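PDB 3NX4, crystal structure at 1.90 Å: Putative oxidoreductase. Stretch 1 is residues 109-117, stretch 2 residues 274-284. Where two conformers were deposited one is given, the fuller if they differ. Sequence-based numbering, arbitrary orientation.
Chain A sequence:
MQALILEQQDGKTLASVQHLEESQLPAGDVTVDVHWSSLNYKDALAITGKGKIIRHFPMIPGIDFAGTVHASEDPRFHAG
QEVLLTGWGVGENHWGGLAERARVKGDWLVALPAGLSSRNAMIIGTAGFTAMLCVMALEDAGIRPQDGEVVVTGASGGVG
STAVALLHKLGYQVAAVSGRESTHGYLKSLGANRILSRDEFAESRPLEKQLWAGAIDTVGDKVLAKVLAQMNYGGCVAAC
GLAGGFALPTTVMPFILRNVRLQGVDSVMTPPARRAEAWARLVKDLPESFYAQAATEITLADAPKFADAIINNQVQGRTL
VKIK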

# COMPACT_ATOMS: atom_id res chain seq x y z
N LEU A 109 -16.95 1.70 -23.48
CA LEU A 109 -17.65 0.44 -23.68
C LEU A 109 -16.69 -0.73 -23.68
O LEU A 109 -15.50 -0.57 -23.96
N VAL A 110 -17.21 -1.90 -23.34
CA VAL A 110 -16.48 -3.14 -23.47
C VAL A 110 -17.32 -4.10 -24.29
O VAL A 110 -18.50 -4.31 -23.98
N ALA A 111 -16.76 -4.68 -25.35
CA ALA A 111 -17.49 -5.69 -26.11
C ALA A 111 -17.86 -6.84 -25.17
O ALA A 111 -17.02 -7.28 -24.37
N LEU A 112 -19.09 -7.32 -25.23
CA LEU A 112 -19.53 -8.36 -24.30
C LEU A 112 -18.64 -9.59 -24.44
O LEU A 112 -18.58 -10.19 -25.51
N PRO A 113 -17.93 -9.96 -23.36
CA PRO A 113 -16.93 -11.02 -23.50
C PRO A 113 -17.57 -12.33 -23.95
O PRO A 113 -18.69 -12.62 -23.55
N ALA A 114 -16.88 -13.09 -24.78
CA ALA A 114 -17.35 -14.42 -25.15
C ALA A 114 -17.49 -15.26 -23.88
O ALA A 114 -16.65 -15.18 -22.98
N GLY A 115 -18.55 -16.05 -23.81
CA GLY A 115 -18.82 -16.87 -22.65
C GLY A 115 -19.61 -16.16 -21.57
O GLY A 115 -20.02 -16.78 -20.59
N LEU A 116 -19.83 -14.86 -21.72
CA LEU A 116 -20.56 -14.11 -20.69
C LEU A 116 -21.88 -13.58 -21.23
O LEU A 116 -21.90 -12.85 -22.22
N SER A 117 -22.99 -13.94 -20.57
CA SER A 117 -24.29 -13.44 -20.98
C SER A 117 -24.44 -11.98 -20.55
O SER A 117 -23.81 -11.55 -19.60
N ARG A 274 -6.07 -3.49 -18.61
CA ARG A 274 -6.35 -4.16 -17.35
C ARG A 274 -7.84 -4.47 -17.22
O ARG A 274 -8.23 -5.51 -16.69
N ARG A 275 -8.66 -3.55 -17.71
CA ARG A 275 -10.11 -3.70 -17.65
C ARG A 275 -10.54 -4.94 -18.45
O ARG A 275 -11.32 -5.77 -17.98
N ALA A 276 -9.99 -5.07 -19.66
CA ALA A 276 -10.27 -6.24 -20.51
C ALA A 276 -9.79 -7.53 -19.85
O ALA A 276 -10.47 -8.55 -19.92
N GLU A 277 -8.63 -7.50 -19.21
CA GLU A 277 -8.11 -8.66 -18.51
C GLU A 277 -9.06 -9.09 -17.39
O GLU A 277 -9.33 -10.28 -17.20
N ALA A 278 -9.57 -8.12 -16.64
CA ALA A 278 -10.44 -8.43 -15.52
C ALA A 278 -11.68 -9.17 -16.02
O ALA A 278 -12.07 -10.20 -15.46
N TRP A 279 -12.31 -8.66 -17.08
CA TRP A 279 -13.51 -9.30 -17.62
C TRP A 279 -13.22 -10.73 -18.08
O TRP A 279 -13.95 -11.65 -17.76
N ALA A 280 -12.13 -10.90 -18.81
CA ALA A 280 -11.72 -12.24 -19.23
C ALA A 280 -11.53 -13.17 -18.02
O ALA A 280 -11.92 -14.33 -18.07
N ARG A 281 -10.93 -12.66 -16.94
CA ARG A 281 -10.70 -13.49 -15.74
C ARG A 281 -12.01 -13.86 -15.05
O ARG A 281 -12.19 -14.98 -14.58
N LEU A 282 -12.92 -12.89 -14.97
CA LEU A 282 -14.24 -13.14 -14.40
C LEU A 282 -14.97 -14.28 -15.12
O LEU A 282 -15.51 -15.18 -14.50
N VAL A 283 -14.97 -14.24 -16.45
CA VAL A 283 -15.64 -15.29 -17.20
C VAL A 283 -15.03 -16.64 -16.82
O VAL A 283 -15.74 -17.64 -16.69
N LYS A 284 -13.73 -16.66 -16.62
CA LYS A 284 -13.03 -17.89 -16.30
C LYS A 284 -13.21 -18.33 -14.84
O LYS A 284 -13.37 -19.52 -14.56

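The contact between these two stretches is a small apolar seam, burying 337 Å² in all, in which one side of a helix receives three side chains from a short segment of strand and turn. Arg275, Trp279 and Val283 are spaced four residues apart, a little more than one helical turn, so their CA-to-CB bonds all point toward the other stretch. Val110, Pro113 and Leu116 answer them, three residues apart, and the two chains run in register: Val110 lies nearest Ala276, Pro113 nearest Ala280 and Leu116 nearest Val283, judged by CA atoms.

Trp279 occupies the centre. With chi1 in the m well and chi2 at 108°, its indole meets all three of these residues, each approaching the ring obliquely. Leu116 brings CD2 to 3.9 Å from CE3 of Trp279, Pro113 places CG 3.9 Å from CB of Trp279, and Val110 sets CG1 4.2 Å from CD1 of Trp279. A large, flat side chain suits this position because one residue can serve several smaller partners along the seam. Leu116, buried and in the t, p rotamer, also rests its CB 3.7 Å from CG2 of Val283, so that it touches two successive turns of the helix. Pro113 does likewise, its CB lying 4.0 Å from CG2 of Val283; its ring, with C-gamma exo pucker, offers a compact apolar surface.

Val283, with chi1 in the t well, has the largest covered area of any residue here. While CG2 of Val283 meets Pro113 and Leu116, CG1 of Val283 turns to the backbone of the turn, 3.7 Å from O of Ala114 and 4.1 Å from C of Gly115. This is van der Waals packing. A short, branched residue fits well, since its two methyl groups reach side chains and main chain at once.

The loop is shaped by a type II turn from Pro113 to Leu116, closed by the hydrogen bond from N of Leu116 to O of Pro113 at 3.1 Å. It brings Pro113 and Leu116 to the same part of the helix. Gly115 adopts phi/psi of 87/-8, where a CB would be jammed against the carbonyl oxygen of Ala114; an ideal CB of Gly115 would also sit only 3.2 Å from CG1 of Val283. Glycine therefore suits both the turn and the close approach of the helix. Ala114 points its CB sideways.

At the other end, Val110, also t at chi1, packs CG2 3.9 Å from CD of Arg275. The arginine is extended through chi1 and chi2, both t, then bends at chi3 in the m well. Its aliphatic stem thus serves the apolar contact, while NE, NH1 and NH2 find hydrogen bonds elsewhere in the structure. This is the polar edge, yet no hydrogen bond crosses between the stretches. The helix satisfies its own backbone, as in the bond from N of Val283 to O of Trp279 at 3.1 Å, and it meets the strand and turn through van der Waals packing, mostly between side chains, with the methyl-to-backbone contacts of Val283 added.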

# COMPACT_ATOMS: atom_id res chain seq x y z
CB LEU A 109 -18.42 0.48 -25.01
CG LEU A 109 -19.67 1.36 -25.04
CD1 LEU A 109 -20.17 1.55 -26.46
CD2 LEU A 109 -20.77 0.77 -24.16
CB VAL A 110 -16.23 -3.75 -22.08
CG1 VAL A 110 -15.59 -5.11 -22.19
CG2 VAL A 110 -15.38 -2.81 -21.24
CB ALA A 111 -16.67 -6.19 -27.28
CB LEU A 112 -20.99 -8.75 -24.56
CG LEU A 112 -21.54 -9.80 -23.58
CD1 LEU A 112 -21.64 -9.21 -22.19
CD2 LEU A 112 -22.90 -10.31 -24.05
CB PRO A 113 -16.36 -11.17 -22.07
CG PRO A 113 -16.64 -9.86 -21.42
CD PRO A 113 -17.93 -9.38 -22.00
CB ALA A 114 -16.39 -15.08 -26.11
CB LEU A 116 -19.70 -12.95 -20.18
CG LEU A 116 -20.20 -12.20 -18.94
CD1 LEU A 116 -20.25 -13.15 -17.74
CD2 LEU A 116 -19.31 -10.99 -18.64
CB SER A 117 -25.42 -14.28 -20.38
OG SER A 117 -25.64 -13.95 -19.01
CB ARG A 274 -5.88 -3.33 -16.16
CG ARG A 274 -5.93 -4.10 -14.83
CD ARG A 274 -5.06 -3.42 -13.80
NE ARG A 274 -4.88 -4.18 -12.57
CZ ARG A 274 -3.97 -5.14 -12.40
NH1 ARG A 274 -3.18 -5.49 -13.41
NH2 ARG A 274 -3.84 -5.75 -11.23
CB ARG A 275 -10.78 -2.43 -18.17
CG ARG A 275 -12.29 -2.47 -18.28
CD ARG A 275 -12.83 -1.13 -18.79
NE ARG A 275 -12.44 0.02 -17.97
CZ ARG A 275 -13.21 0.56 -17.02
NH1 ARG A 275 -14.39 0.02 -16.74
NH2 ARG A 275 -12.79 1.62 -16.34
CB ALA A 276 -9.63 -6.07 -21.89
CB GLU A 277 -6.73 -8.34 -17.94
CG GLU A 277 -5.99 -9.51 -17.32
CD GLU A 277 -4.62 -9.11 -16.80
OE1 GLU A 277 -4.25 -7.91 -16.92
OE2 GLU A 277 -3.90 -9.98 -16.27
CB ALA A 278 -10.81 -7.17 -14.76
CB TRP A 279 -14.16 -8.46 -18.73
CG TRP A 279 -14.92 -7.30 -18.18
CD1 TRP A 279 -14.56 -5.98 -18.24
CD2 TRP A 279 -16.13 -7.35 -17.41
NE1 TRP A 279 -15.48 -5.21 -17.58
CE2 TRP A 279 -16.45 -6.02 -17.05
CE3 TRP A 279 -16.98 -8.39 -17.00
CZ2 TRP A 279 -17.59 -5.70 -16.32
CZ3 TRP A 279 -18.12 -8.07 -16.25
CH2 TRP A 279 -18.41 -6.74 -15.92
CB ALA A 280 -10.45 -12.16 -20.06
CB ARG A 281 -9.76 -12.79 -14.74
CG ARG A 281 -8.26 -12.78 -15.15
CD ARG A 281 -7.58 -14.13 -14.94
NE ARG A 281 -7.77 -14.66 -13.58
CZ ARG A 281 -6.97 -14.39 -12.54
NH1 ARG A 281 -5.93 -13.60 -12.70
NH2 ARG A 281 -7.22 -14.93 -11.34
CB LEU A 282 -15.09 -11.86 -14.43
CG LEU A 282 -14.73 -10.84 -13.35
CD1 LEU A 282 -15.25 -9.47 -13.75
CD2 LEU A 282 -15.29 -11.26 -11.98
CB VAL A 283 -15.54 -15.05 -18.72
CG1 VAL A 283 -16.08 -16.25 -19.48
CG2 VAL A 283 -16.30 -13.79 -19.08
CB LYS A 284 -11.54 -17.75 -16.62
CG LYS A 284 -10.70 -18.98 -16.28
CD LYS A 284 -9.23 -18.77 -16.65
CE LYS A 284 -8.57 -17.69 -15.80
NZ LYS A 284 -8.23 -18.13 -14.41